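Long-range contacts in putative branched-chain amino acid ABC transporter, periplasmic branched-chain amino acid-binding protein (Pseudomonas protegens Pf-5, PDB 4RU0), which probably binds a branched-chain amino acid or a related small solute in the periplasm and delivers it to an ABC transporter: residues R123-K128 with F147-P152; A141-V146 with L420-I425; G180-T185 with E210-P215; H263-I268 with G285-T290; A294-E299 with K320-V325. One frame throughout, in Å; residues are numbered along the deposited sequence.

Contact 1: R123-K128 with F147-P152; sequences RAEVDK and FPYNFP
Y149 holds CG anti to its carbonyl carbon (chi1 -69°), on a CB that already faces the end of helix 114-126, while E125 keeps CG anti to its backbone N (chi1 -179°) and runs on, extended, to P148. The tyrosine ring meets the backbone where the chain leaves the helix. K128 CA lies over the middle of one face, 3.7 Å from the ring centroid of Y149 and 12° off the normal, a CH-pi contact made by the main chain rather than by the lysine tail. K128 C follows over the same face, 3.6 Å from Y149 CE2. The tail then passes the phenol oxygen, with K128 CG 3.7 Å from Y149 OH, before leading away. This placement goes with the positive phi of K128, which closes the helix in a Schellman motif. The carboxylate of E125 rests on the proline, E125 OE2 lying 3.8 Å from P148 CG. Beside it one water donates to E125 OE1 at 2.9 Å and accepts from Y149 N, also at 2.9 Å. P148 and Y149 are the middle residues of a type I turn leading into strand 150-151. Outside the two segments, R359 makes a cation-pi contact with Y149, and P148 touches the same arginine. No direct hydrogen bond joins 123-128 to 147-152: the helix end meets the turn through packing, a bridging water and a C-H that its flanking peptide groups probably polarise, a fair match for an electron-rich ring.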
# COMPACT_ATOMS: atom_id res chain seq x y z
N ARG A 123 -15.53 0.67 -14.85
CA ARG A 123 -16.42 1.82 -14.96
C ARG A 123 -15.70 3.10 -14.55
O ARG A 123 -16.13 4.20 -14.91
CB ARG A 123 -17.70 1.60 -14.14
CG ARG A 123 -17.60 1.83 -12.65
CD ARG A 123 -19.01 1.79 -12.03
NE ARG A 123 -19.59 0.44 -12.00
CZ ARG A 123 -20.80 0.16 -11.49
NH1 ARG A 123 -21.55 1.12 -10.98
NH2 ARG A 123 -21.25 -1.08 -11.49
N ALA A 124 -14.59 2.96 -13.84
CA ALA A 124 -13.75 4.11 -13.52
C ALA A 124 -13.08 4.65 -14.78
O ALA A 124 -12.90 5.85 -14.93
CB ALA A 124 -12.70 3.74 -12.48
N GLU A 125 -12.69 3.74 -15.67
CA GLU A 125 -12.09 4.13 -16.94
C GLU A 125 -13.09 4.89 -17.81
O GLU A 125 -12.76 5.92 -18.39
CB GLU A 125 -11.57 2.90 -17.69
CG GLU A 125 -10.89 3.22 -19.01
CD GLU A 125 -9.96 2.10 -19.48
OE1 GLU A 125 -9.60 1.23 -18.66
OE2 GLU A 125 -9.59 2.10 -20.68
N VAL A 126 -14.32 4.38 -17.88
CA VAL A 126 -15.38 5.03 -18.65
C VAL A 126 -15.70 6.43 -18.10
O VAL A 126 -15.96 7.35 -18.87
CB VAL A 126 -16.68 4.19 -18.65
CG1 VAL A 126 -17.78 4.90 -19.42
CG2 VAL A 126 -16.41 2.82 -19.25
N ASP A 127 -15.67 6.58 -16.78
CA ASP A 127 -16.02 7.85 -16.15
C ASP A 127 -14.83 8.80 -16.08
O ASP A 127 -14.95 9.92 -15.60
CB ASP A 127 -16.57 7.63 -14.73
CG ASP A 127 -17.78 6.72 -14.70
OD1 ASP A 127 -18.42 6.52 -15.76
OD2 ASP A 127 -18.11 6.21 -13.61
N LYS A 128 -13.69 8.33 -16.57
CA LYS A 128 -12.43 9.06 -16.50
C LYS A 128 -12.12 9.54 -15.07
O LYS A 128 -11.84 10.73 -14.83
CB LYS A 128 -12.45 10.23 -17.49
CG LYS A 128 -12.54 9.76 -18.94
CD LYS A 128 -12.61 10.92 -19.93
CE LYS A 128 -12.59 10.40 -21.36
NZ LYS A 128 -12.71 11.51 -22.34
N PHE A 147 -4.11 0.54 -18.56
CA PHE A 147 -4.95 0.97 -17.44
C PHE A 147 -4.85 2.47 -17.17
O PHE A 147 -4.28 2.88 -16.17
CB PHE A 147 -4.57 0.20 -16.18
CG PHE A 147 -4.94 -1.25 -16.23
CD1 PHE A 147 -4.07 -2.18 -16.79
CD2 PHE A 147 -6.15 -1.69 -15.72
CE1 PHE A 147 -4.41 -3.51 -16.84
CE2 PHE A 147 -6.49 -3.02 -15.77
CZ PHE A 147 -5.63 -3.94 -16.33
N PRO A 148 -5.44 3.29 -18.06
CA PRO A 148 -5.35 4.75 -17.98
C PRO A 148 -5.77 5.33 -16.63
O PRO A 148 -5.14 6.27 -16.16
CB PRO A 148 -6.31 5.22 -19.08
CG PRO A 148 -6.47 4.06 -19.98
CD PRO A 148 -6.35 2.85 -19.13
N TYR A 149 -6.81 4.77 -16.02
CA TYR A 149 -7.36 5.35 -14.79
C TYR A 149 -7.28 4.42 -13.57
O TYR A 149 -8.05 4.56 -12.63
CB TYR A 149 -8.80 5.79 -15.04
CG TYR A 149 -8.85 6.97 -15.98
CD1 TYR A 149 -8.97 6.79 -17.36
CD2 TYR A 149 -8.72 8.27 -15.50
CE1 TYR A 149 -8.99 7.87 -18.22
CE2 TYR A 149 -8.74 9.35 -16.35
CZ TYR A 149 -8.88 9.15 -17.71
OH TYR A 149 -8.90 10.23 -18.56
N ASN A 150 -6.33 3.49 -13.60
CA ASN A 150 -6.08 2.61 -12.46
C ASN A 150 -4.63 2.74 -11.99
O ASN A 150 -3.70 2.51 -12.77
CB ASN A 150 -6.40 1.16 -12.83
CG ASN A 150 -6.60 0.28 -11.62
OD1 ASN A 150 -5.85 0.35 -10.65
ND2 ASN A 150 -7.63 -0.57 -11.67
N PHE A 151 -4.44 3.12 -10.73
CA PHE A 151 -3.10 3.40 -10.20
C PHE A 151 -2.75 2.61 -8.94
O PHE A 151 -3.05 3.04 -7.83
CB PHE A 151 -2.96 4.90 -9.90
CG PHE A 151 -2.97 5.79 -11.12
CD1 PHE A 151 -1.78 6.27 -11.64
CD2 PHE A 151 -4.16 6.14 -11.73
CE1 PHE A 151 -1.78 7.10 -12.76
CE2 PHE A 151 -4.17 6.96 -12.85
CZ PHE A 151 -2.97 7.44 -13.36
N PRO A 152 -2.06 1.49 -9.10
CA PRO A 152 -1.59 0.75 -7.93
C PRO A 152 -0.28 1.37 -7.43
O PRO A 152 0.79 0.86 -7.65
CB PRO A 152 -1.35 -0.63 -8.49
CG PRO A 152 -0.91 -0.38 -9.86
CD PRO A 152 -1.61 0.86 -10.34
O HOH W 1 -8.08 2.13 -16.35

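Contact 2: A141-V146 with L420-I425; sequences ATDGTV and LLRPLI
T142 and I425 cross at about a right angle, the methyl I425 CD1 coming to 3.6 Å from T142 OG1 and also touching T142 CB. The methyl meets the hydroxyl as packing alone; the polar partner of T142 OG1 is T139 O. R422 reaches the same loop from one turn earlier in helix 418-435; its chain starts with CG anti to the backbone N and bends at chi2 (70°). T142 and R422 slide past each other in opposite directions, with T142 CG2 3.9 Å from R422 NH1. I425 CG2 lies over the centre of the guanidinium, 4.2 Å above its plane. D143 comes across R422 at about a right angle, and the carboxylate and guanidinium planes are 54° apart. Their salt bridge is long, D143 OD2 to R422 NH2 measuring 3.9 Å; the arginine is held more firmly by D426, through NE, and by R389 O, through NH1. The other carboxylate oxygen, D143 OD1, accepts from T145 N at 3.1 Å. An alanine in place of D143 would probably leave T145 N without this acceptor and R422 without the negative charge beside it. The bond from T145 N defines an Asx turn, here shaping the loop between strands 131-132 and 150-151 where the C-terminal helix of this periplasmic binding protein packs against it.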
# COMPACT_ATOMS: atom_id res chain seq x y z
N ALA A 141 -1.89 -3.12 -13.65
CA ALA A 141 -2.26 -1.72 -13.84
C ALA A 141 -1.04 -0.81 -13.67
O ALA A 141 -1.16 0.41 -13.75
CB ALA A 141 -3.37 -1.33 -12.87
N THR A 142 0.12 -1.41 -13.43
CA THR A 142 1.37 -0.68 -13.50
C THR A 142 1.53 -0.09 -14.90
O THR A 142 2.00 1.04 -15.06
CB THR A 142 2.58 -1.58 -13.17
OG1 THR A 142 2.42 -2.17 -11.88
CG2 THR A 142 3.87 -0.76 -13.18
N ASP A 143 1.13 -0.87 -15.90
CA ASP A 143 1.16 -0.42 -17.29
C ASP A 143 -0.04 0.47 -17.59
O ASP A 143 -1.11 -0.00 -17.97
CB ASP A 143 1.18 -1.63 -18.24
CG ASP A 143 1.49 -1.25 -19.69
OD1 ASP A 143 1.41 -0.05 -20.05
OD2 ASP A 143 1.81 -2.16 -20.48
N GLY A 144 0.15 1.78 -17.43
CA GLY A 144 -0.93 2.72 -17.65
C GLY A 144 -1.34 2.89 -19.10
O GLY A 144 -2.28 3.63 -19.38
N THR A 145 -0.66 2.22 -20.02
CA THR A 145 -1.09 2.26 -21.42
C THR A 145 -2.31 1.37 -21.60
O THR A 145 -3.08 1.53 -22.54
CB THR A 145 0.01 1.81 -22.41
OG1 THR A 145 0.29 0.41 -22.23
CG2 THR A 145 1.28 2.63 -22.21
N VAL A 146 -2.48 0.42 -20.68
CA VAL A 146 -3.63 -0.48 -20.71
C VAL A 146 -4.62 -0.08 -19.62
O VAL A 146 -5.82 -0.30 -19.75
CB VAL A 146 -3.18 -1.95 -20.54
CG1 VAL A 146 -4.38 -2.88 -20.41
CG2 VAL A 146 -2.33 -2.36 -21.73
N LEU A 420 13.82 -5.74 -14.04
CA LEU A 420 13.87 -7.18 -14.16
C LEU A 420 12.47 -7.80 -14.27
O LEU A 420 12.26 -8.76 -15.01
CB LEU A 420 14.62 -7.77 -12.97
CG LEU A 420 14.73 -9.29 -12.88
CD1 LEU A 420 15.38 -9.84 -14.13
CD2 LEU A 420 15.52 -9.67 -11.64
N LEU A 421 11.52 -7.24 -13.52
CA LEU A 421 10.15 -7.77 -13.48
C LEU A 421 9.25 -7.27 -14.61
O LEU A 421 8.21 -7.86 -14.88
CB LEU A 421 9.49 -7.41 -12.15
CG LEU A 421 10.16 -7.90 -10.87
CD1 LEU A 421 9.51 -7.22 -9.68
CD2 LEU A 421 10.03 -9.41 -10.77
N ARG A 422 9.66 -6.18 -15.25
CA ARG A 422 8.83 -5.50 -16.25
C ARG A 422 8.27 -6.41 -17.36
O ARG A 422 7.13 -6.20 -17.80
CB ARG A 422 9.61 -4.35 -16.88
CG ARG A 422 8.78 -3.47 -17.81
CD ARG A 422 7.75 -2.64 -17.05
NE ARG A 422 6.68 -2.18 -17.93
CZ ARG A 422 5.82 -1.20 -17.65
NH1 ARG A 422 5.90 -0.55 -16.50
NH2 ARG A 422 4.89 -0.87 -18.53
N PRO A 423 9.04 -7.40 -17.84
CA PRO A 423 8.43 -8.26 -18.86
C PRO A 423 7.19 -9.03 -18.37
O PRO A 423 6.27 -9.26 -19.16
CB PRO A 423 9.56 -9.23 -19.22
CG PRO A 423 10.79 -8.45 -18.99
CD PRO A 423 10.50 -7.63 -17.76
N LEU A 424 7.17 -9.40 -17.10
CA LEU A 424 5.99 -10.06 -16.53
C LEU A 424 4.80 -9.12 -16.53
O LEU A 424 3.67 -9.52 -16.82
CB LEU A 424 6.27 -10.53 -15.10
CG LEU A 424 7.26 -11.68 -14.96
CD1 LEU A 424 7.36 -12.11 -13.51
CD2 LEU A 424 6.82 -12.84 -15.84
N ILE A 425 5.06 -7.86 -16.19
CA ILE A 425 4.02 -6.86 -16.18
C ILE A 425 3.51 -6.58 -17.60
O ILE A 425 2.30 -6.61 -17.84
CB ILE A 425 4.51 -5.56 -15.54
CG1 ILE A 425 4.61 -5.75 -14.02
CG2 ILE A 425 3.60 -4.38 -15.90
CD1 ILE A 425 4.86 -4.48 -13.26

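Contact 3: G180-T185 with E210-P215; sequences GKKIAT and ENIQIP
A184 and I212 pair at the tight centre of two parallel strands, their CB atoms 4.0 Å apart and pointing to the same face of the sheet. Five backbone hydrogen bonds join the strands, passing from K181 O to E210 N, E210 O to I183 N, I183 O to I212 N, I212 O to T185 N and T185 O to I214 N. The shortest runs from T185 N to I212 O, 2.7 Å and nearly straight at 172°. The longest, from I212 N to I183 O at 3.1 Å, has its donor tilted 26° from the carbonyl plane. Helix 224-233 covers I212 and I214 on the face they share with A184, and helix 197-207 covers T185 and Q213 on the other. The strands are the two ends of a beta-alpha-beta crossover through helix 197-207, in the alpha/beta lobe of a periplasmic binding protein, and 210-216 is the edge strand of its sheet. Beside that helix Q213 lies alongside T185, with Q213 OE1 3.3 Å from T185 CB, while Q213 NE2 donates to N211 OD1 at 2.9 Å. One water lies within hydrogen-bonding distance of I183 O, T185 OG1 and N211 OD1. Where the strands begin, the packing gives way to solvent. K182 and E210 lie side by side, pointing the same way, and E210 OE1 touches the lysine chain 3.4 Å from K182 CE. The charges themselves stay apart, K182 NZ to E210 OE1 being 4.4 Å; K182 NZ bonds to Q233 O and to a second water, which donates to E210 OE2.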
# COMPACT_ATOMS: atom_id res chain seq x y z
N GLY A 180 21.93 -21.61 -3.24
CA GLY A 180 22.06 -22.52 -2.12
C GLY A 180 21.21 -22.18 -0.91
O GLY A 180 21.32 -22.82 0.14
N LYS A 181 20.37 -21.16 -1.03
CA LYS A 181 19.48 -20.77 0.05
C LYS A 181 18.06 -21.24 -0.22
O LYS A 181 17.68 -21.46 -1.37
CB LYS A 181 19.50 -19.25 0.24
CG LYS A 181 20.82 -18.72 0.74
CD LYS A 181 21.10 -19.19 2.16
CE LYS A 181 22.59 -19.14 2.49
NZ LYS A 181 23.15 -17.77 2.38
N LYS A 182 17.28 -21.41 0.84
CA LYS A 182 15.87 -21.74 0.70
C LYS A 182 15.01 -20.60 1.20
O LYS A 182 15.23 -20.07 2.29
CB LYS A 182 15.52 -23.02 1.47
CG LYS A 182 16.15 -24.29 0.92
CD LYS A 182 15.67 -25.49 1.71
CE LYS A 182 16.54 -26.71 1.47
NZ LYS A 182 16.11 -27.85 2.33
N ILE A 183 14.03 -20.22 0.39
CA ILE A 183 13.09 -19.19 0.77
C ILE A 183 11.68 -19.73 0.61
O ILE A 183 11.26 -20.05 -0.50
CB ILE A 183 13.27 -17.92 -0.07
CG1 ILE A 183 14.68 -17.36 0.11
CG2 ILE A 183 12.21 -16.87 0.31
CD1 ILE A 183 14.96 -16.13 -0.71
N ALA A 184 10.97 -19.87 1.73
CA ALA A 184 9.61 -20.39 1.69
C ALA A 184 8.59 -19.26 1.75
O ALA A 184 8.70 -18.36 2.59
CB ALA A 184 9.38 -21.38 2.83
N THR A 185 7.62 -19.30 0.85
CA THR A 185 6.53 -18.34 0.89
C THR A 185 5.27 -19.03 1.39
O THR A 185 4.75 -19.96 0.76
CB THR A 185 6.28 -17.69 -0.50
OG1 THR A 185 7.44 -16.96 -0.90
CG2 THR A 185 5.09 -16.75 -0.44
N GLU A 210 16.19 -21.81 -3.68
CA GLU A 210 15.07 -22.73 -3.76
C GLU A 210 13.77 -21.99 -3.44
O GLU A 210 13.61 -21.40 -2.37
CB GLU A 210 15.27 -23.91 -2.81
CG GLU A 210 14.33 -25.07 -3.06
CD GLU A 210 14.64 -26.27 -2.19
OE1 GLU A 210 15.84 -26.51 -1.90
OE2 GLU A 210 13.69 -26.98 -1.79
N ASN A 211 12.85 -22.01 -4.39
CA ASN A 211 11.57 -21.30 -4.27
C ASN A 211 10.46 -22.22 -3.76
O ASN A 211 9.86 -22.97 -4.52
CB ASN A 211 11.19 -20.71 -5.62
CG ASN A 211 9.83 -20.03 -5.61
OD1 ASN A 211 9.34 -19.59 -4.57
ND2 ASN A 211 9.21 -19.96 -6.79
N ILE A 212 10.21 -22.18 -2.46
CA ILE A 212 9.21 -23.04 -1.84
C ILE A 212 7.90 -22.28 -1.66
O ILE A 212 7.85 -21.26 -0.97
CB ILE A 212 9.69 -23.58 -0.47
CG1 ILE A 212 11.01 -24.35 -0.63
CG2 ILE A 212 8.63 -24.46 0.18
CD1 ILE A 212 11.61 -24.80 0.68
N GLN A 213 6.84 -22.77 -2.29
CA GLN A 213 5.53 -22.12 -2.25
C GLN A 213 4.51 -22.94 -1.46
O GLN A 213 4.18 -24.06 -1.83
CB GLN A 213 5.01 -21.88 -3.67
CG GLN A 213 5.81 -20.83 -4.46
CD GLN A 213 5.71 -19.43 -3.86
OE1 GLN A 213 4.80 -19.13 -3.09
NE2 GLN A 213 6.65 -18.57 -4.22
N ILE A 214 4.03 -22.39 -0.35
CA ILE A 214 3.15 -23.14 0.54
C ILE A 214 1.82 -22.42 0.80
O ILE A 214 1.78 -21.41 1.50
CB ILE A 214 3.83 -23.41 1.90
CG1 ILE A 214 5.18 -24.11 1.69
CG2 ILE A 214 2.94 -24.23 2.78
CD1 ILE A 214 6.03 -24.17 2.95
N PRO A 215 0.73 -22.93 0.21
CA PRO A 215 -0.60 -22.31 0.36
C PRO A 215 -1.24 -22.58 1.72
O PRO A 215 -1.01 -23.62 2.33
CB PRO A 215 -1.42 -22.97 -0.75
CG PRO A 215 -0.75 -24.28 -0.98
CD PRO A 215 0.72 -24.05 -0.75
O HOH W 2 13.83 -28.47 0.67
O HOH W 3 9.54 -18.41 -1.82

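Contact 4: H263-I268 with G285-T290; sequences HIIGDI and GYLALT
I264 and G266 bind L287 and L289 through their backbones, making neighbouring parallel strands of the beta-alpha-beta unit formed by strand 264-266, helix 273-276 and strand 287-290. Three hydrogen bonds link them: L287 N to I264 O (3.1 Å), G266 N to L287 O (2.9 Å) and L289 N to G266 O (2.9 Å). The second comes in from above, its donor 40° out of the carbonyl plane of L287, whereas the third is almost straight at 173°. I268 CA extends the series with a C-H...O contact of 3.3 Å to L289 O.

Apolar packing differs on the two faces. I265 spreads its branches over two leucines, CG1 against L287 CD1 and CG2 3.8 Å from L289 CG, under helix 157-172. On the other face Y286 crosses I264 at about a right angle, and I264 CG2 meets the ring edge 3.9 Å from Y286 CE1.

Among polar ends, D267 bonds to R241 and to the backbone N of W269, a residue lining the pentaoxaheptadecane pocket, while Y286 OH bonds to A270 O. A phenylalanine in place of Y286 would probably leave A270 O without this partner and a small gap beside G266 CA, where the hydroxyl had been. That glycine is where the tyrosine needs room: a side-chain carbon there would clash with the hydroxyl, since G266 CA itself lies 3.2 Å from Y286 OH.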
# COMPACT_ATOMS: atom_id res chain seq x y z
N HIS A 263 13.34 -14.95 11.44
CA HIS A 263 13.64 -15.37 10.07
C HIS A 263 12.37 -15.31 9.25
O HIS A 263 12.33 -15.79 8.11
CB HIS A 263 14.21 -16.79 10.02
CG HIS A 263 15.56 -16.93 10.68
ND1 HIS A 263 16.33 -18.07 10.55
CD2 HIS A 263 16.26 -16.08 11.46
CE1 HIS A 263 17.45 -17.91 11.23
NE2 HIS A 263 17.43 -16.72 11.80
N ILE A 264 11.32 -14.73 9.84
CA ILE A 264 10.04 -14.58 9.15
C ILE A 264 9.82 -13.13 8.75
O ILE A 264 9.91 -12.24 9.59
CB ILE A 264 8.85 -15.04 10.03
CG1 ILE A 264 9.09 -16.43 10.61
CG2 ILE A 264 7.54 -15.00 9.23
CD1 ILE A 264 7.91 -16.98 11.37
N ILE A 265 9.54 -12.89 7.47
CA ILE A 265 9.29 -11.53 7.00
C ILE A 265 7.89 -11.40 6.44
O ILE A 265 7.55 -12.04 5.43
CB ILE A 265 10.30 -11.10 5.93
CG1 ILE A 265 11.73 -11.30 6.43
CG2 ILE A 265 10.07 -9.64 5.56
CD1 ILE A 265 12.79 -11.00 5.39
N GLY A 266 7.09 -10.57 7.08
CA GLY A 266 5.71 -10.42 6.67
C GLY A 266 5.51 -9.49 5.48
O GLY A 266 6.26 -8.53 5.27
N ASP A 267 4.48 -9.80 4.70
CA ASP A 267 3.92 -8.91 3.69
C ASP A 267 3.58 -7.56 4.32
O ASP A 267 3.43 -7.45 5.54
CB ASP A 267 2.68 -9.54 3.08
CG ASP A 267 2.25 -8.87 1.80
OD1 ASP A 267 1.50 -7.87 1.87
OD2 ASP A 267 2.65 -9.36 0.72
N ILE A 268 3.42 -6.53 3.50
CA ILE A 268 3.04 -5.22 4.03
C ILE A 268 1.65 -5.28 4.65
O ILE A 268 1.32 -4.51 5.54
CB ILE A 268 3.09 -4.12 2.97
CG1 ILE A 268 2.08 -4.38 1.85
CG2 ILE A 268 4.51 -3.99 2.40
CD1 ILE A 268 1.86 -3.19 0.95
N GLY A 285 10.65 -10.57 17.66
CA GLY A 285 11.66 -10.71 16.63
C GLY A 285 11.12 -10.69 15.21
O GLY A 285 11.87 -10.50 14.25
N TYR A 286 9.81 -10.90 15.09
CA TYR A 286 9.11 -10.90 13.80
C TYR A 286 9.46 -9.71 12.92
O TYR A 286 9.43 -8.56 13.38
CB TYR A 286 7.60 -10.95 14.05
CG TYR A 286 6.73 -10.87 12.82
CD1 TYR A 286 6.56 -11.97 11.99
CD2 TYR A 286 6.04 -9.71 12.51
CE1 TYR A 286 5.75 -11.91 10.87
CE2 TYR A 286 5.22 -9.64 11.39
CZ TYR A 286 5.08 -10.74 10.58
OH TYR A 286 4.26 -10.67 9.48
N LEU A 287 9.80 -9.98 11.66
CA LEU A 287 10.07 -8.92 10.70
C LEU A 287 8.85 -8.65 9.81
O LEU A 287 8.02 -9.54 9.59
CB LEU A 287 11.27 -9.27 9.82
CG LEU A 287 12.58 -9.60 10.54
CD1 LEU A 287 13.70 -9.81 9.54
CD2 LEU A 287 12.92 -8.50 11.53
N ALA A 288 8.75 -7.43 9.29
CA ALA A 288 7.69 -7.11 8.34
C ALA A 288 8.12 -6.00 7.38
O ALA A 288 8.88 -5.10 7.76
CB ALA A 288 6.42 -6.70 9.07
N LEU A 289 7.65 -6.08 6.14
CA LEU A 289 7.89 -5.03 5.16
C LEU A 289 6.83 -3.94 5.29
O LEU A 289 5.69 -4.21 5.67
CB LEU A 289 7.88 -5.60 3.73
CG LEU A 289 8.93 -6.67 3.40
CD1 LEU A 289 8.55 -7.40 2.11
CD2 LEU A 289 10.30 -6.04 3.27
N THR A 290 7.21 -2.70 4.99
CA THR A 290 6.25 -1.60 5.03
C THR A 290 6.64 -0.47 4.08
O THR A 290 7.82 -0.16 3.94
CB THR A 290 6.10 -1.02 6.46
OG1 THR A 290 5.17 0.08 6.44
CG2 THR A 290 7.44 -0.52 6.98

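Contact 5: A294-E299 with K320-V325; sequences AGSDFE and KNFGSV
G295 and G323 join two loops that each lead into a helix, with F298 at the N-cap of helix 299-309 and S324 at that of helix 325-348, in the periplasmic binding protein fold. The touching parts run nearly antiparallel, 162° apart, but form no strand pair. One hydrogen bond crosses between them: G295 N donates to G323 O at 2.8 Å, straight at 167° and on a lone pair in the carbonyl plane. A294 CA adds a bent C-H...O contact to the same oxygen, 3.3 Å from G323 O. Neither glycine has room for a side chain: a CB on G323 would run into G295 C and S296 N, and one on G295, at its backbone angles, would meet the carbonyl oxygen of A294. Next to this bond S296 CB comes obliquely to the F322 ring, 3.6 Å from F322 CD1; the ring also makes edge-to-face contacts with Y327 and H301. S324, whose CB points away from the other loop, caps Y327 N through OG, which also bonds to Q52. G295 O, in the next peptide group along, lies in plane at the edge of the F298 ring and accepts from N328 ND2.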
# COMPACT_ATOMS: atom_id res chain seq x y z
N ALA A 294 5.62 2.53 10.94
CA ALA A 294 5.08 3.08 12.18
C ALA A 294 6.06 4.07 12.80
O ALA A 294 7.27 3.97 12.59
CB ALA A 294 4.76 1.96 13.16
N GLY A 295 5.54 5.03 13.56
CA GLY A 295 6.36 6.02 14.21
C GLY A 295 5.67 7.37 14.25
O GLY A 295 5.05 7.79 13.28
N SER A 296 5.77 8.05 15.39
CA SER A 296 5.15 9.35 15.56
C SER A 296 6.19 10.44 15.73
O SER A 296 5.92 11.51 16.28
CB SER A 296 4.20 9.34 16.76
OG SER A 296 4.88 8.93 17.94
N ASP A 297 7.40 10.17 15.25
CA ASP A 297 8.52 11.09 15.44
C ASP A 297 9.06 11.64 14.13
O ASP A 297 10.13 12.26 14.10
CB ASP A 297 9.63 10.41 16.23
CG ASP A 297 9.26 10.16 17.68
OD1 ASP A 297 8.54 11.00 18.26
OD2 ASP A 297 9.68 9.12 18.23
N PHE A 298 8.34 11.42 13.04
CA PHE A 298 8.72 12.01 11.76
C PHE A 298 8.38 13.50 11.78
O PHE A 298 7.61 13.95 12.62
CB PHE A 298 8.01 11.31 10.60
CG PHE A 298 8.35 9.86 10.48
CD1 PHE A 298 9.49 9.46 9.79
CD2 PHE A 298 7.55 8.89 11.05
CE1 PHE A 298 9.81 8.12 9.68
CE2 PHE A 298 7.86 7.54 10.94
CZ PHE A 298 8.99 7.16 10.25
N GLU A 299 8.97 14.25 10.86
CA GLU A 299 8.79 15.70 10.83
C GLU A 299 7.31 16.09 10.71
O GLU A 299 6.83 16.92 11.48
CB GLU A 299 9.57 16.33 9.68
CG GLU A 299 9.44 17.85 9.64
CD GLU A 299 10.26 18.48 8.54
OE1 GLU A 299 10.74 17.75 7.64
OE2 GLU A 299 10.43 19.72 8.57
N LYS A 320 -3.48 7.41 21.49
CA LYS A 320 -2.48 6.35 21.66
C LYS A 320 -2.10 5.70 20.32
O LYS A 320 -1.01 5.15 20.18
CB LYS A 320 -2.98 5.30 22.64
N ASN A 321 -2.98 5.75 19.34
CA ASN A 321 -2.53 5.39 18.01
C ASN A 321 -2.34 6.69 17.29
O ASN A 321 -3.29 7.24 16.81
CB ASN A 321 -3.58 4.57 17.28
CG ASN A 321 -3.73 3.17 17.83
OD1 ASN A 321 -2.83 2.64 18.45
ND2 ASN A 321 -4.87 2.57 17.58
N PHE A 322 -1.12 7.20 17.22
CA PHE A 322 -0.87 8.38 16.42
C PHE A 322 0.30 8.18 15.48
O PHE A 322 0.55 8.96 14.58
CB PHE A 322 -0.70 9.62 17.30
CG PHE A 322 -0.09 10.78 16.59
CD1 PHE A 322 1.17 11.22 16.91
CD2 PHE A 322 -0.77 11.41 15.58
CE1 PHE A 322 1.74 12.27 16.25
CE2 PHE A 322 -0.20 12.47 14.91
CZ PHE A 322 1.06 12.90 15.25
N GLY A 323 1.06 7.14 15.72
CA GLY A 323 2.11 6.76 14.80
C GLY A 323 1.86 5.36 14.31
O GLY A 323 2.73 4.75 13.74
N SER A 324 0.67 4.84 14.56
CA SER A 324 0.38 3.46 14.22
C SER A 324 0.44 3.31 12.73
O SER A 324 0.19 4.25 12.01
CB SER A 324 -0.98 3.02 14.76
OG SER A 324 -2.03 3.31 13.87
N VAL A 325 0.78 2.12 12.27
CA VAL A 325 1.01 1.89 10.85
C VAL A 325 -0.25 2.23 10.06
O VAL A 325 -0.20 2.75 8.97
CB VAL A 325 1.57 0.47 10.59
CG1 VAL A 325 1.62 0.09 9.12
CG2 VAL A 325 2.93 0.30 11.23

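In the fold
Following the chain from the N terminus, contact 1 closes a short loop between the end of helix 114-126 and the turn before strand 150-151. Contact 2 starts within that loop, at 141-146, and ends on the C-terminal helix, so the two cross; they also touch, A141 packing against F147 and P152. Contacts 3, 4 and 5 all fall within the long span that contact 2 bridges, and follow there in series: contact 3 joins the edge strand to its neighbour, contact 4 pairs two strands further across the same sheet, with centres about 16 Å apart, and contact 5, adjoining contact 4 in sequence, ties together the loops on either side of helix 299-309.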